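Local atomic coordinates of Ice-binding protein (Leucosporidium, PDB entry 3UYU), a protein that binds to the surface of ice crystals and inhibits their growth, conferring freeze tolerance on an Arctic yeast. Residues L119-S124 against V143-G148. The protein carries 2 engineered substitutions. Residues are numbered along the deposited sequence; the frame is centred on the assembly and turned at random.
Sequences LYKWTS and VFQIAG
Tyr120 and Phe144 point the same way from neighbouring parallel strands, their planes 29° apart and so far slid (centroids 5.2 Å) that the rings barely overlap: Phe144 CE2 lies over the rim of one tyrosine face. Trp122, its CG anti to the carbonyl carbon (chi1 -66°), turns its six-membered ring back so that CH2 and CZ3 meet Phe144 CD2 edge to edge, Trp122 CH2 at 3.6 Å, while CE3 reaches Ile146 CG1 at 3.7 Å. Near-straight backbone bonds fix the register (N-H...O angle 177° for Tyr120 N to Val143 O), with Gln145 N to Tyr120 O and Trp122 N to Gln145 O following. On the other face, Gln145 CD lies 3.5 Å from Leu119 CD2, and NE2 of Gln145 bonds to the carbonyls of Ala94 and Phe97. An alanine in its place would probably leave those two carbonyls without this donor and open a gap beside Leu119. By contrast with the close-packed rings, Thr123 and Ala147 are exposed to solvent; just beyond, Gly148 N of a buried residue approaches Ser124 O from above the carbonyl plane (3.0 Å). These are successive rungs of the right-handed beta-helix, set between strands 102-103 and 169-173; the aromatic face packs on strand 113-115, and Gln145 ties the opposite face to the end of helix 76-96.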
loop_
_atom_site.group_PDB
_atom_site.type_symbol
_atom_site.label_atom_id
_atom_site.label_comp_id
_atom_site.label_asym_id
_atom_site.label_seq_id
_atom_site.Cartn_x
_atom_site.Cartn_y
_atom_site.Cartn_z
ATOM N N LEU A 119 10.869 -23.597 -3.693
ATOM C CA LEU A 119 9.699 -23.590 -2.845
ATOM C C LEU A 119 9.666 -24.826 -1.965
ATOM O O LEU A 119 9.674 -25.938 -2.485
ATOM C CB LEU A 119 8.486 -23.592 -3.718
ATOM C CG LEU A 119 7.124 -23.120 -3.201
ATOM C CD1 LEU A 119 5.884 -23.580 -3.908
ATOM C CD2 LEU A 119 6.948 -22.276 -1.896
ATOM N N TYR A 120 9.742 -24.619 -0.649
ATOM C CA TYR A 120 9.807 -25.677 0.356
ATOM C C TYR A 120 8.522 -25.675 1.212
ATOM O O TYR A 120 8.155 -24.626 1.746
ATOM C CB TYR A 120 11.001 -25.504 1.316
ATOM C CG TYR A 120 12.376 -25.633 0.666
ATOM C CD1 TYR A 120 12.852 -24.623 -0.195
ATOM C CD2 TYR A 120 13.236 -26.683 1.002
ATOM C CE1 TYR A 120 14.139 -24.746 -0.779
ATOM C CE2 TYR A 120 14.503 -26.836 0.431
ATOM C CZ TYR A 120 14.936 -25.853 -0.477
ATOM O OH TYR A 120 16.223 -25.967 -1.031
ATOM N N LYS A 121 7.885 -26.851 1.355
ATOM C CA LYS A 121 6.597 -26.917 2.073
ATOM C C LYS A 121 6.660 -28.022 3.125
ATOM O O LYS A 121 7.131 -29.139 2.846
ATOM C CB LYS A 121 5.453 -27.242 1.113
ATOM C CG LYS A 121 4.082 -27.255 1.786
ATOM C CD LYS A 121 2.968 -27.514 0.762
ATOM C CE LYS A 121 1.663 -27.669 1.532
ATOM N NZ LYS A 121 1.213 -26.296 1.763
ATOM N N TRP A 122 6.094 -27.731 4.295
ATOM C CA TRP A 122 5.859 -28.747 5.333
ATOM C C TRP A 122 4.486 -28.587 5.881
ATOM O O TRP A 122 4.043 -27.459 6.168
ATOM C CB TRP A 122 6.722 -28.507 6.542
ATOM C CG TRP A 122 8.217 -28.680 6.275
ATOM C CD1 TRP A 122 8.945 -29.771 6.546
ATOM C CD2 TRP A 122 9.118 -27.700 5.708
ATOM N NE1 TRP A 122 10.279 -29.559 6.216
ATOM C CE2 TRP A 122 10.395 -28.301 5.672
ATOM C CE3 TRP A 122 8.952 -26.394 5.228
ATOM C CZ2 TRP A 122 11.556 -27.607 5.202
ATOM C CZ3 TRP A 122 10.113 -25.657 4.763
ATOM C CH2 TRP A 122 11.372 -26.296 4.710
ATOM N N THR A 123 3.822 -29.729 6.133
ATOM C CA THR A 123 2.523 -29.685 6.858
ATOM C C THR A 123 2.676 -29.784 8.358
ATOM O O THR A 123 1.685 -29.640 9.108
ATOM C CB THR A 123 1.497 -30.746 6.369
ATOM O OG1 THR A 123 2.037 -32.050 6.588
ATOM C CG2 THR A 123 1.185 -30.578 4.941
ATOM N N SER A 124 3.908 -30.006 8.813
ATOM C CA SER A 124 4.299 -30.070 10.193
ATOM C C SER A 124 4.884 -28.762 10.654
ATOM O O SER A 124 4.910 -27.776 9.878
ATOM C CB SER A 124 5.382 -31.172 10.376
ATOM O OG SER A 124 6.613 -30.819 9.669
ATOM N N VAL A 143 11.205 -19.638 -0.719
ATOM C CA VAL A 143 10.030 -19.472 0.146
ATOM C C VAL A 143 9.810 -20.752 0.878
ATOM O O VAL A 143 9.840 -21.825 0.225
ATOM C CB VAL A 143 8.747 -19.140 -0.680
ATOM C CG1 VAL A 143 7.468 -19.260 0.250
ATOM C CG2 VAL A 143 8.899 -17.788 -1.330
ATOM N N PHE A 144 9.645 -20.644 2.199
ATOM C CA PHE A 144 9.247 -21.756 3.119
ATOM C C PHE A 144 7.807 -21.594 3.520
ATOM O O PHE A 144 7.392 -20.517 3.939
ATOM C CB PHE A 144 10.164 -21.729 4.364
ATOM C CG PHE A 144 11.623 -21.739 3.937
ATOM C CD1 PHE A 144 12.273 -20.539 3.575
ATOM C CD2 PHE A 144 12.268 -22.937 3.669
ATOM C CE1 PHE A 144 13.608 -20.585 3.040
ATOM C CE2 PHE A 144 13.575 -22.985 3.189
ATOM C CZ PHE A 144 14.251 -21.821 2.848
ATOM N N GLN A 145 7.042 -22.665 3.290
ATOM C CA GLN A 145 5.629 -22.713 3.699
ATOM C C GLN A 145 5.492 -23.727 4.823
ATOM O O GLN A 145 5.700 -24.938 4.571
ATOM C CB GLN A 145 4.747 -23.138 2.531
ATOM C CG GLN A 145 4.882 -22.297 1.261
ATOM C CD GLN A 145 4.117 -22.893 0.101
ATOM O OE1 GLN A 145 4.190 -24.126 -0.139
ATOM N NE2 GLN A 145 3.446 -22.043 -0.679
ATOM N N ILE A 146 5.318 -23.228 6.041
ATOM C CA ILE A 146 5.344 -24.084 7.249
ATOM C C ILE A 146 3.978 -23.974 7.920
ATOM O O ILE A 146 3.613 -22.905 8.433
ATOM C CB ILE A 146 6.462 -23.596 8.220
ATOM C CG1 ILE A 146 7.851 -23.702 7.517
ATOM C CG2 ILE A 146 6.453 -24.415 9.489
ATOM C CD1 ILE A 146 8.965 -22.975 8.172
ATOM N N ALA A 147 3.239 -25.093 7.915
ATOM C CA ALA A 147 1.912 -25.084 8.514
ATOM C C ALA A 147 1.943 -24.987 10.014
ATOM O O ALA A 147 1.002 -24.419 10.613
ATOM C CB ALA A 147 1.090 -26.304 8.060
ATOM N N GLY A 148 2.961 -25.561 10.647
ATOM C CA GLY A 148 3.103 -25.486 12.092
ATOM C C GLY A 148 3.993 -24.351 12.560
ATOM O O GLY A 148 3.962 -23.259 11.967
#